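Local coordinates for protein Lys-gingipain catalytic subunit (Porphyromonas gingivalis, PDB 6I9A) that cleaves proteins after lysine residues as a secreted cysteine endopeptidase of the C25 family, and may act as a virulence factor in periodontal disease, at residues 32-37 and 135-140; 139-144 and 445-450; 285-290 and 345-350; 331-336 and 351-356. All blocks are in the same frame, centred on the assembly; numbering follows the deposited sequence.

Contact 1. Residues 32-37 and 135-140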
# COMPACT_ATOMS: atom_id res chain seq x y z
N LEU A 32 -11.18 10.08 -5.17
CA LEU A 32 -10.42 11.33 -5.38
C LEU A 32 -10.82 12.41 -4.38
O LEU A 32 -9.97 13.15 -3.87
CB LEU A 32 -10.66 11.84 -6.82
CG LEU A 32 -10.18 10.90 -7.93
CD1 LEU A 32 -10.69 11.39 -9.26
CD2 LEU A 32 -8.66 10.67 -7.90
N THR A 33 -12.10 12.50 -4.06
CA THR A 33 -12.58 13.51 -3.09
C THR A 33 -11.88 13.30 -1.76
O THR A 33 -11.35 14.23 -1.15
CB THR A 33 -14.09 13.44 -2.95
OG1 THR A 33 -14.67 13.81 -4.21
CG2 THR A 33 -14.61 14.33 -1.82
N TRP A 34 -11.89 12.05 -1.26
CA TRP A 34 -11.25 11.74 0.03
C TRP A 34 -9.74 11.96 -0.00
O TRP A 34 -9.18 12.51 0.93
CB TRP A 34 -11.61 10.33 0.46
CG TRP A 34 -10.79 9.79 1.59
CD1 TRP A 34 -9.97 8.69 1.51
CD2 TRP A 34 -10.61 10.32 2.91
NE1 TRP A 34 -9.38 8.45 2.72
CE2 TRP A 34 -9.74 9.44 3.59
CE3 TRP A 34 -11.14 11.44 3.60
CZ2 TRP A 34 -9.36 9.66 4.92
CZ3 TRP A 34 -10.74 11.65 4.91
CH2 TRP A 34 -9.89 10.77 5.56
N LYS A 35 -9.05 11.53 -1.10
CA LYS A 35 -7.61 11.75 -1.15
C LYS A 35 -7.28 13.24 -1.11
O LYS A 35 -6.35 13.65 -0.44
CB LYS A 35 -7.01 11.10 -2.40
CG LYS A 35 -7.11 9.56 -2.41
CD LYS A 35 -6.55 8.85 -1.13
CE LYS A 35 -6.56 7.37 -1.37
NZ LYS A 35 -6.00 6.60 -0.24
N ALA A 36 -8.09 14.09 -1.80
CA ALA A 36 -7.84 15.56 -1.73
C ALA A 36 -8.10 16.04 -0.30
O ALA A 36 -7.31 16.80 0.27
CB ALA A 36 -8.76 16.30 -2.69
N GLN A 37 -9.20 15.56 0.32
CA GLN A 37 -9.52 15.99 1.68
C GLN A 37 -8.43 15.66 2.69
O GLN A 37 -8.19 16.43 3.63
CB GLN A 37 -10.85 15.36 2.12
CG GLN A 37 -12.03 15.99 1.41
CD GLN A 37 -13.31 15.23 1.62
OE1 GLN A 37 -13.32 14.04 1.93
NE2 GLN A 37 -14.45 15.93 1.45
N LYS A 135 -14.13 -0.09 0.51
CA LYS A 135 -13.31 -0.70 1.58
C LYS A 135 -12.22 0.24 2.03
O LYS A 135 -11.93 0.39 3.21
CB LYS A 135 -12.72 -2.03 1.10
CG LYS A 135 -13.84 -3.09 0.91
CD LYS A 135 -13.29 -4.47 0.49
CE LYS A 135 -12.92 -4.50 -0.96
NZ LYS A 135 -12.43 -5.87 -1.36
N VAL A 136 -11.55 0.90 1.06
CA VAL A 136 -10.51 1.89 1.40
C VAL A 136 -11.07 3.01 2.26
O VAL A 136 -10.47 3.38 3.25
CB VAL A 136 -9.88 2.46 0.11
CG1 VAL A 136 -8.98 3.64 0.44
CG2 VAL A 136 -9.14 1.36 -0.64
N LEU A 137 -12.24 3.54 1.88
CA LEU A 137 -12.84 4.67 2.61
C LEU A 137 -13.18 4.26 4.04
O LEU A 137 -12.92 5.01 4.98
CB LEU A 137 -14.11 5.16 1.88
CG LEU A 137 -13.89 5.86 0.54
CD1 LEU A 137 -15.20 6.18 -0.14
CD2 LEU A 137 -13.12 7.17 0.77
N MET A 138 -13.78 3.07 4.21
CA MET A 138 -14.12 2.66 5.57
C MET A 138 -12.87 2.49 6.41
O MET A 138 -12.79 2.90 7.57
CB MET A 138 -14.91 1.35 5.54
CG MET A 138 -15.11 0.83 6.95
SD MET A 138 -16.42 -0.39 7.15
CE MET A 138 -17.86 0.73 7.03
N TYR A 139 -11.81 1.91 5.80
CA TYR A 139 -10.60 1.67 6.56
C TYR A 139 -9.89 2.97 6.93
O TYR A 139 -9.54 3.20 8.10
CB TYR A 139 -9.65 0.77 5.72
CG TYR A 139 -8.42 0.35 6.50
CD1 TYR A 139 -8.44 -0.79 7.31
CD2 TYR A 139 -7.23 1.09 6.42
CE1 TYR A 139 -7.33 -1.17 8.03
CE2 TYR A 139 -6.11 0.71 7.14
CZ TYR A 139 -6.15 -0.44 7.91
OH TYR A 139 -5.03 -0.82 8.59
N GLU A 140 -9.71 3.87 5.95
CA GLU A 140 -8.96 5.11 6.18
C GLU A 140 -9.72 6.15 7.02
O GLU A 140 -9.09 6.92 7.75
CB GLU A 140 -8.56 5.76 4.85
CG GLU A 140 -7.61 4.89 4.03
CD GLU A 140 -6.89 5.76 3.01
OE1 GLU A 140 -7.57 6.38 2.16
OE2 GLU A 140 -5.64 5.79 3.02
O HOH W 1 -4.01 7.51 1.81
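Trp34 and Lys35, neighbours on helix 25-37, converge on one carboxylate oxygen of Glu140 on helix 126-141. The indole N-H of Trp34 meets it edge-on, NE1 to Glu140 OE1 being 2.8 Å with the acceptor close to the ring plane, in a somewhat bent bond. The carboxylate is turned steeply, 78° from the indole, and receives NE1 from above its plane. Lys35 NZ approaches the opposite face on the syn side and forms a salt bridge to Glu140 OE1 of 2.9 Å, the two chains crossing at about a right angle. Water 1 closes the loop, accepting from Lys35 NZ and donating to Glu140 OE2 at 2.7 Å. Two donors on opposite faces thus fix the tilt of the carboxylate, while the ammonium has its strongest partner in Asp362 and also bonds Ser364. CG anti to the backbone N (chi1 167°) sets the root of the Trp34 indole toward helix 126-141. One of the two modelled conformers of Leu137 brings CD2 against Trp34 CB, a contact that is therefore tentative. The axes run 28° apart, and helix 25-37 is the connection of a beta-alpha-beta crossover joining parallel strands 14-20 and 40-46.

Contact 2. Residues 139-144 and 445-450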
# COMPACT_ATOMS: atom_id res chain seq x y z
N TYR A 139 -11.81 1.91 5.80
CA TYR A 139 -10.60 1.67 6.56
C TYR A 139 -9.89 2.97 6.93
O TYR A 139 -9.54 3.20 8.10
CB TYR A 139 -9.65 0.77 5.72
CG TYR A 139 -8.42 0.35 6.50
CD1 TYR A 139 -8.44 -0.79 7.31
CD2 TYR A 139 -7.23 1.09 6.42
CE1 TYR A 139 -7.33 -1.17 8.03
CE2 TYR A 139 -6.11 0.71 7.14
CZ TYR A 139 -6.15 -0.44 7.91
OH TYR A 139 -5.03 -0.82 8.59
N GLU A 140 -9.71 3.87 5.95
CA GLU A 140 -8.96 5.11 6.18
C GLU A 140 -9.72 6.15 7.02
O GLU A 140 -9.09 6.92 7.75
CB GLU A 140 -8.56 5.76 4.85
CG GLU A 140 -7.61 4.89 4.03
CD GLU A 140 -6.89 5.76 3.01
OE1 GLU A 140 -7.57 6.38 2.16
OE2 GLU A 140 -5.64 5.79 3.02
N LYS A 141 -11.05 6.19 6.87
CA LYS A 141 -11.87 7.08 7.69
C LYS A 141 -12.20 6.43 9.02
O LYS A 141 -12.76 7.09 9.92
CB LYS A 141 -13.17 7.43 6.97
CG LYS A 141 -12.92 8.27 5.72
CD LYS A 141 -14.27 8.66 5.13
CE LYS A 141 -14.17 9.64 4.01
NZ LYS A 141 -15.53 10.26 3.75
N ALA A 142 -11.84 5.12 9.19
CA ALA A 142 -12.07 4.37 10.43
C ALA A 142 -13.52 4.43 10.87
O ALA A 142 -13.82 4.67 12.04
CB ALA A 142 -11.13 4.83 11.54
N THR A 143 -14.42 4.11 9.92
CA THR A 143 -15.87 4.11 10.19
C THR A 143 -16.38 2.70 10.46
O THR A 143 -17.60 2.50 10.54
CB THR A 143 -16.61 4.74 9.00
OG1 THR A 143 -16.28 3.97 7.85
CG2 THR A 143 -16.30 6.21 8.83
N MET A 144 -15.48 1.71 10.64
CA MET A 144 -15.95 0.36 10.91
C MET A 144 -16.56 0.27 12.31
O MET A 144 -16.03 0.88 13.26
CB MET A 144 -14.78 -0.65 10.75
CG MET A 144 -13.66 -0.51 11.76
SD MET A 144 -12.49 0.88 11.51
CE MET A 144 -11.52 0.32 10.09
N PRO A 445 -8.16 9.02 12.14
CA PRO A 445 -8.24 10.35 11.49
C PRO A 445 -9.15 11.29 12.27
O PRO A 445 -10.09 10.86 12.95
CB PRO A 445 -8.85 10.03 10.12
CG PRO A 445 -9.72 8.78 10.36
CD PRO A 445 -8.94 7.98 11.40
N VAL A 446 -8.88 12.59 12.13
CA VAL A 446 -9.75 13.66 12.65
C VAL A 446 -10.36 14.31 11.43
O VAL A 446 -9.62 14.75 10.51
CB VAL A 446 -8.92 14.66 13.46
CG1 VAL A 446 -9.79 15.83 13.93
CG2 VAL A 446 -8.21 14.00 14.64
N ILE A 447 -11.69 14.36 11.36
CA ILE A 447 -12.41 14.90 10.19
C ILE A 447 -13.41 15.91 10.72
O ILE A 447 -14.39 15.56 11.38
CB ILE A 447 -13.09 13.77 9.41
CG1 ILE A 447 -12.07 12.72 8.95
CG2 ILE A 447 -13.91 14.36 8.22
CD1 ILE A 447 -12.74 11.52 8.27
N LYS A 448 -13.11 17.19 10.54
CA LYS A 448 -13.89 18.28 11.14
C LYS A 448 -14.13 19.36 10.10
O LYS A 448 -13.71 19.22 8.94
CB LYS A 448 -13.12 18.85 12.36
CG LYS A 448 -12.97 17.86 13.51
CD LYS A 448 -14.33 17.54 14.21
CE LYS A 448 -14.19 16.45 15.24
NZ LYS A 448 -15.45 16.29 16.02
N GLN A 449 -14.86 20.40 10.51
CA GLN A 449 -15.13 21.52 9.62
C GLN A 449 -14.98 22.80 10.39
O GLN A 449 -15.12 22.84 11.62
CB GLN A 449 -16.55 21.44 8.99
CG GLN A 449 -16.73 20.30 8.00
CD GLN A 449 -18.08 20.37 7.31
OE1 GLN A 449 -19.12 20.57 7.94
NE2 GLN A 449 -18.07 20.19 6.00
N ILE A 450 -14.59 23.86 9.67
CA ILE A 450 -14.53 25.22 10.23
C ILE A 450 -15.36 26.14 9.32
O ILE A 450 -15.13 26.15 8.10
CB ILE A 450 -13.10 25.77 10.41
CG1 ILE A 450 -12.26 24.84 11.31
CG2 ILE A 450 -13.14 27.24 10.95
CD1 ILE A 450 -10.80 25.34 11.45
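Pro445 sets its pyrrolidine ring against the peptide carbonyls that finish helix 126-141. No aromatic face is used between the two segments; the flat groups are these carbonyls, and one ring corner, CG, meets both oxygens. Pro445 CG lies 3.3 Å from Glu140 O and 3.5 Å from Lys141 O, while the neighbouring corner of the ring, Pro445 CD, rests on Ala142 CB at 3.8 Å. Ala142 is the C-prime residue of a Schellman motif: its positive phi of 53° turns the chain out of the helix, Thr143 N reaches back to Met138 O, and a weak bond joins Ala142 N to Tyr139 O. The turn aims the Ala142 methyl at the proline. A second, looser touch is made farther along the strand, where the aliphatic part of Lys141 crosses Ile447 at about a right angle and Lys141 CG stands 4.1 Å from Ile447 CD1. Both side chains also touch Trp34 of helix 25-37. Strand 446-452 is an edge strand of the Ig-like domain's sheet, bonded to strand 432-439, so the contact joins that domain to a helix of the peptidase. No hydrogen bond crosses here. Proline has no N-H to offer the carbonyls, which implies a junction of van der Waals packing, with at most weak C-H...O attraction at the ring.

Contact 3. Residues 285-290 and 345-350. With H8E (benzyl-N-[(2S)-1-[[(3S)-7-amino-1-(benzylamino)-1,2-dioxoheptan-3-yl]amino]-5-(2-methyl-2-phenylhydrazinyl)-1,5-dioxopentan-2-yl]carbamate), chain I.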
# COMPACT_ATOMS: atom_id res chain seq x y z
N TRP A 285 12.17 -18.76 -2.88
CA TRP A 285 12.29 -18.93 -1.43
C TRP A 285 13.35 -18.03 -0.83
O TRP A 285 13.13 -17.49 0.27
CB TRP A 285 12.59 -20.41 -1.13
CG TRP A 285 11.38 -21.29 -1.21
CD1 TRP A 285 11.03 -22.11 -2.25
CD2 TRP A 285 10.32 -21.40 -0.24
NE1 TRP A 285 9.84 -22.75 -1.97
CE2 TRP A 285 9.38 -22.33 -0.76
CE3 TRP A 285 10.08 -20.82 1.02
CZ2 TRP A 285 8.24 -22.71 -0.06
CZ3 TRP A 285 8.94 -21.20 1.72
CH2 TRP A 285 8.03 -22.12 1.17
N GLY A 286 14.53 -17.92 -1.44
CA GLY A 286 15.58 -17.11 -0.82
C GLY A 286 15.27 -15.64 -0.76
O GLY A 286 15.22 -15.03 0.30
N GLU A 287 14.97 -15.04 -1.94
CA GLU A 287 14.64 -13.61 -1.96
C GLU A 287 13.40 -13.32 -1.12
O GLU A 287 13.39 -12.29 -0.47
CB GLU A 287 14.45 -13.07 -3.36
CG GLU A 287 15.72 -12.60 -4.07
CD GLU A 287 16.58 -13.68 -4.70
OE1 GLU A 287 16.38 -14.88 -4.42
OE2 GLU A 287 17.47 -13.28 -5.51
N ASP A 288 12.37 -14.21 -1.11
CA ASP A 288 11.21 -13.90 -0.27
C ASP A 288 11.58 -13.92 1.21
O ASP A 288 10.97 -13.21 2.02
CB ASP A 288 10.06 -14.87 -0.52
CG ASP A 288 9.12 -14.54 -1.65
OD1 ASP A 288 9.33 -13.50 -2.35
OD2 ASP A 288 8.13 -15.28 -1.80
N TYR A 289 12.54 -14.80 1.60
CA TYR A 289 12.99 -14.82 3.01
C TYR A 289 13.55 -13.44 3.39
O TYR A 289 13.17 -12.86 4.39
CB TYR A 289 14.00 -15.96 3.16
CG TYR A 289 14.53 -16.28 4.53
CD1 TYR A 289 13.72 -16.20 5.68
CD2 TYR A 289 15.78 -16.87 4.67
CE1 TYR A 289 14.20 -16.64 6.91
CE2 TYR A 289 16.23 -17.37 5.88
CZ TYR A 289 15.44 -17.24 7.00
OH TYR A 289 15.87 -17.73 8.24
N TYR A 290 14.48 -12.95 2.58
CA TYR A 290 15.06 -11.64 2.86
C TYR A 290 14.02 -10.54 2.81
O TYR A 290 14.03 -9.63 3.63
CB TYR A 290 16.18 -11.29 1.83
CG TYR A 290 17.21 -12.40 1.66
CD1 TYR A 290 17.79 -13.01 2.76
CD2 TYR A 290 17.64 -12.78 0.39
CE1 TYR A 290 18.71 -14.04 2.61
CE2 TYR A 290 18.58 -13.79 0.22
CZ TYR A 290 19.12 -14.40 1.34
OH TYR A 290 20.04 -15.41 1.15
N ILE A 345 23.33 -15.72 -0.45
CA ILE A 345 22.80 -16.62 -1.49
C ILE A 345 21.60 -15.93 -2.12
O ILE A 345 20.68 -15.49 -1.41
CB ILE A 345 22.38 -17.95 -0.81
CG1 ILE A 345 23.62 -18.72 -0.35
CG2 ILE A 345 21.54 -18.82 -1.77
CD1 ILE A 345 23.23 -19.94 0.56
N THR A 346 21.55 -15.86 -3.41
CA THR A 346 20.39 -15.33 -4.12
C THR A 346 19.94 -16.36 -5.16
O THR A 346 20.73 -17.14 -5.68
CB THR A 346 20.67 -13.96 -4.72
OG1 THR A 346 21.72 -14.04 -5.65
CG2 THR A 346 20.96 -12.87 -3.68
N HIS A 347 18.64 -16.35 -5.43
CA HIS A 347 18.01 -17.29 -6.36
C HIS A 347 17.60 -16.69 -7.68
O HIS A 347 17.38 -17.43 -8.67
CB HIS A 347 16.78 -17.92 -5.69
CG HIS A 347 17.15 -18.79 -4.51
ND1 HIS A 347 16.20 -19.13 -3.55
CD2 HIS A 347 18.33 -19.40 -4.22
CE1 HIS A 347 16.84 -19.93 -2.70
NE2 HIS A 347 18.12 -20.13 -3.06
N ILE A 348 17.42 -15.36 -7.75
CA ILE A 348 16.95 -14.80 -9.01
C ILE A 348 17.39 -13.36 -9.27
O ILE A 348 17.44 -12.95 -10.43
CB ILE A 348 15.39 -14.91 -9.08
CG1 ILE A 348 14.82 -14.77 -10.51
CG2 ILE A 348 14.70 -13.93 -8.11
CD1 ILE A 348 15.22 -15.90 -11.43
N GLY A 349 17.69 -12.59 -8.22
CA GLY A 349 18.23 -11.26 -8.48
C GLY A 349 17.24 -10.13 -8.22
O GLY A 349 16.02 -10.29 -8.32
N ALA A 350 17.81 -8.97 -7.93
CA ALA A 350 17.04 -7.80 -7.54
C ALA A 350 16.18 -7.30 -8.69
O ALA A 350 15.03 -6.88 -8.43
CB ALA A 350 17.97 -6.69 -7.07
CAQ H8E I . 1.34 -23.85 -8.01
CAK H8E I . 0.19 -24.54 -7.58
CAH H8E I . 0.29 -25.50 -6.58
CAL H8E I . 1.52 -25.81 -5.99
CAR H8E I . 2.63 -25.13 -6.45
CBO H8E I . 2.58 -24.13 -7.41
CBA H8E I . 3.78 -23.53 -7.84
NBE H8E I . 4.18 -22.38 -7.01
CBL H8E I . 5.48 -22.05 -6.77
OAE H8E I . 6.41 -22.78 -7.15
CBN H8E I . 5.71 -20.75 -6.01
OAG H8E I . 4.69 -20.35 -5.36
CBS H8E I . 7.05 -20.78 -5.21
CBB H8E I . 7.11 -19.75 -4.08
CAY H8E I . 8.37 -19.87 -3.22
CAX H8E I . 8.59 -18.71 -2.24
CAW H8E I . 7.62 -18.75 -1.07
NAB H8E I . 7.92 -17.62 -0.15
NBG H8E I . 8.24 -20.64 -6.07
C H8E I . 9.23 -21.52 -6.20
O H8E I . 9.29 -22.62 -5.66
CA H8E I . 10.24 -21.12 -7.26
N H8E I . 11.55 -21.75 -7.06
CBK H8E I . 12.35 -21.44 -6.01
OAD H8E I . 11.93 -20.69 -5.12
OBI H8E I . 13.51 -21.97 -6.04
CBD H8E I . 14.42 -21.76 -4.89
CBP H8E I . 15.59 -22.64 -4.98
CAS H8E I . 16.81 -22.20 -5.48
CAM H8E I . 17.97 -23.03 -5.55
CAI H8E I . 17.78 -24.37 -5.16
CAN H8E I . 16.55 -24.82 -4.73
CAT H8E I . 15.45 -23.99 -4.63
CB H8E I . 9.71 -21.51 -8.65
CG H8E I . 9.45 -23.03 -8.80
CD H8E I . 8.59 -23.32 -10.00
OE1 H8E I . 9.10 -23.40 -11.12
NE2 H8E I . 7.28 -23.38 -9.70
NBT H8E I . 6.29 -23.48 -10.69
CAA H8E I . 5.37 -22.32 -10.68
CBQ H8E I . 5.84 -24.81 -10.95
CAU H8E I . 4.56 -25.08 -11.45
CAO H8E I . 4.17 -26.38 -11.75
CAJ H8E I . 5.05 -27.43 -11.54
CAP H8E I . 6.31 -27.19 -11.01
CAV H8E I . 6.72 -25.89 -10.74
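Glu287 bonds to the backbone of residues 347-349 and so ties the start of helix 285-293 to the loop before helix 350-356, beside the lysine-specific S1 pocket, whose wall and floor are Trp285 and Asp288. Hydrogen bonds dominate. Glu287 OE1 takes His347 N on its syn lone pair at 2.9 Å. Glu287 OE2 accepts twice from one face of the carboxylate plane: from Gly349 N at 2.8 Å, nearly straight at 171°, and from Ile348 N at 3.1 Å. The Glu287 chain, bent at chi2 (81°), folds its carboxylate into this row of N-H groups, the last of them at the N-cap, Gly349. One turn on, Tyr290 OH donates to Ile345 O over 2.6 Å, on a lone pair in the carbonyl plane. Bonds to the inhibitor make up a second group. Trp285 N donates to the carbamate oxygen OAD, and Asp288, itself held by Ser283, Tyr353 and Tyr357, receives the amino group of the lysine-like arm. Apolar packing completes the site: the arm lies over one face of the Trp285 indole, with CAY offset toward the rim, and Trp163 stacks on Trp285 as well. His347 presents a ring face to the inhibitor's carbamate benzyl ring, CAS sitting 3.3 Å above the plane over its centre. At the pocket's end H8E NAB donates to Asp288 OD2, 2.9 Å.

Contact 4. Residues 331-336 and 351-356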
# COMPACT_ATOMS: atom_id res chain seq x y z
N ALA A 331 10.30 -1.90 0.99
CA ALA A 331 11.27 -2.39 1.98
C ALA A 331 11.64 -3.85 1.68
O ALA A 331 12.81 -4.23 1.80
CB ALA A 331 10.67 -2.26 3.38
N GLY A 332 10.66 -4.69 1.32
CA GLY A 332 10.99 -6.08 0.99
C GLY A 332 11.92 -6.16 -0.18
O GLY A 332 12.93 -6.88 -0.17
N ASN A 333 11.63 -5.36 -1.22
CA ASN A 333 12.51 -5.37 -2.38
C ASN A 333 13.88 -4.81 -2.07
O ASN A 333 14.87 -5.32 -2.61
CB ASN A 333 11.86 -4.60 -3.53
CG ASN A 333 10.64 -5.24 -4.14
OD1 ASN A 333 10.32 -6.41 -3.88
ND2 ASN A 333 9.93 -4.44 -4.96
N LEU A 334 13.97 -3.82 -1.17
CA LEU A 334 15.29 -3.33 -0.76
C LEU A 334 16.08 -4.42 -0.09
O LEU A 334 17.28 -4.56 -0.32
CB LEU A 334 15.16 -2.16 0.22
CG LEU A 334 14.66 -0.82 -0.33
CD1 LEU A 334 14.57 0.16 0.84
CD2 LEU A 334 15.64 -0.25 -1.38
N ALA A 335 15.42 -5.21 0.78
CA ALA A 335 16.14 -6.28 1.48
C ALA A 335 16.63 -7.34 0.48
O ALA A 335 17.77 -7.82 0.62
CB ALA A 335 15.21 -6.91 2.52
N ALA A 336 15.80 -7.72 -0.51
CA ALA A 336 16.25 -8.68 -1.49
C ALA A 336 17.44 -8.11 -2.28
O ALA A 336 18.34 -8.85 -2.70
CB ALA A 336 15.10 -9.03 -2.42
N HIS A 351 16.74 -7.17 -9.90
CA HIS A 351 15.97 -6.59 -10.99
C HIS A 351 14.63 -7.36 -11.15
O HIS A 351 13.55 -6.76 -11.29
CB HIS A 351 16.82 -6.59 -12.26
CG HIS A 351 16.23 -5.83 -13.40
ND1 HIS A 351 17.00 -5.60 -14.53
CD2 HIS A 351 15.03 -5.23 -13.57
CE1 HIS A 351 16.24 -4.90 -15.37
NE2 HIS A 351 15.04 -4.63 -14.83
N TYR A 352 14.72 -8.69 -11.16
CA TYR A 352 13.54 -9.52 -11.23
C TYR A 352 12.53 -9.13 -10.14
O TYR A 352 11.34 -9.01 -10.42
CB TYR A 352 13.97 -10.99 -11.09
CG TYR A 352 12.86 -12.00 -11.20
CD1 TYR A 352 12.00 -12.24 -10.14
CD2 TYR A 352 12.74 -12.81 -12.33
CE1 TYR A 352 11.02 -13.23 -10.21
CE2 TYR A 352 11.77 -13.80 -12.41
CZ TYR A 352 10.91 -14.01 -11.36
OH TYR A 352 10.01 -15.04 -11.44
N TYR A 353 13.00 -8.98 -8.89
CA TYR A 353 12.07 -8.64 -7.78
C TYR A 353 11.39 -7.30 -7.98
O TYR A 353 10.17 -7.20 -7.74
CB TYR A 353 12.76 -8.71 -6.40
CG TYR A 353 12.43 -10.05 -5.75
CD1 TYR A 353 11.68 -10.12 -4.58
CD2 TYR A 353 12.78 -11.25 -6.38
CE1 TYR A 353 11.27 -11.34 -4.06
CE2 TYR A 353 12.31 -12.47 -5.90
CZ TYR A 353 11.57 -12.51 -4.74
OH TYR A 353 11.14 -13.72 -4.27
N TRP A 354 12.11 -6.28 -8.46
CA TRP A 354 11.46 -4.98 -8.71
C TRP A 354 10.43 -5.12 -9.81
O TRP A 354 9.40 -4.44 -9.74
CB TRP A 354 12.52 -3.92 -9.01
CG TRP A 354 13.31 -3.52 -7.79
CD1 TRP A 354 14.55 -3.98 -7.41
CD2 TRP A 354 12.85 -2.66 -6.74
NE1 TRP A 354 14.90 -3.43 -6.20
CE2 TRP A 354 13.87 -2.61 -5.75
CE3 TRP A 354 11.66 -1.94 -6.52
CZ2 TRP A 354 13.76 -1.83 -4.59
CZ3 TRP A 354 11.57 -1.16 -5.39
CH2 TRP A 354 12.58 -1.13 -4.41
N GLU A 355 10.65 -5.98 -10.83
CA GLU A 355 9.64 -6.23 -11.85
C GLU A 355 8.48 -7.12 -11.34
O GLU A 355 7.39 -7.09 -11.92
CB GLU A 355 10.26 -6.96 -13.04
CG GLU A 355 11.16 -6.12 -13.94
CD GLU A 355 11.69 -6.88 -15.14
OE1 GLU A 355 11.68 -8.13 -15.13
OE2 GLU A 355 12.09 -6.21 -16.11
N ALA A 356 8.75 -7.97 -10.35
CA ALA A 356 7.81 -9.01 -9.95
C ALA A 356 6.68 -8.53 -9.03
O ALA A 356 5.51 -8.82 -9.26
CB ALA A 356 8.57 -10.13 -9.22
O HOH W 2 8.15 -4.21 -7.24
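Asn333 is the first residue of 331-336 to meet the other helix, and it lies over the indole of Trp354. Its CB is 3.5 Å from the centroid of the six-membered ring and only 11° off the normal, a CH-pi contact over the face. The amide nitrogen also lies over this face, the amide plane being 70° from the indole, and Asn333 ND2 reaches Trp354 CE3 at 3.4 Å. A weak bond takes Asn333 ND2 to water 2, which donates to Trp354 O over 2.8 Å. The other end, Asn333 OD1, accepts from Trp291 and also stands at the ring edge of Tyr353, 4.0 Å from CD1. Leu334 follows: its CB starts away from helix 350-356, yet the branch CD2 turns back to Trp354 CZ2 at 4.0 Å. The indole N-H of Trp354 is paired with Thr337, one residue beyond this segment. Ala336, the last residue, sets CB near Tyr353 CD1, 4.2 Å away. The phenol of Tyr353 bonds to Tyr284 N as well as to Asp288. The segments run antiparallel at 166° with axes 9.4 Å apart, and the buried polar amide sits between two aromatics. This is the antiparallel helix pair that leads into edge strand 357-361 of the six-stranded sheet in the catalytic alpha/beta domain.

Contacts 1 and 4 are buried helix-helix packings on opposite sides of the chain's centre, about 28 Å apart between centres; contacts 2 and 3 are only partly buried. Contacts 1 and 2 share Tyr139 and Glu140 of helix 126-141: the first draws on its charged side chain, the second on its terminal carbonyls, and the Trp34 ring bridges the two. Contacts 3 and 4 adjoin without sharing a residue, Glu287 CB packing on the Tyr353 ring and their segments alternating along the chain. Chemistry follows place: a salt bridge inside contact 1, van der Waals docking of a proline on helix-end carbonyls at the interdomain junction of contact 2, backbone-gripping bonds beside the inhibitor in contact 3, and amide-on-aromatic packing behind it in contact 4.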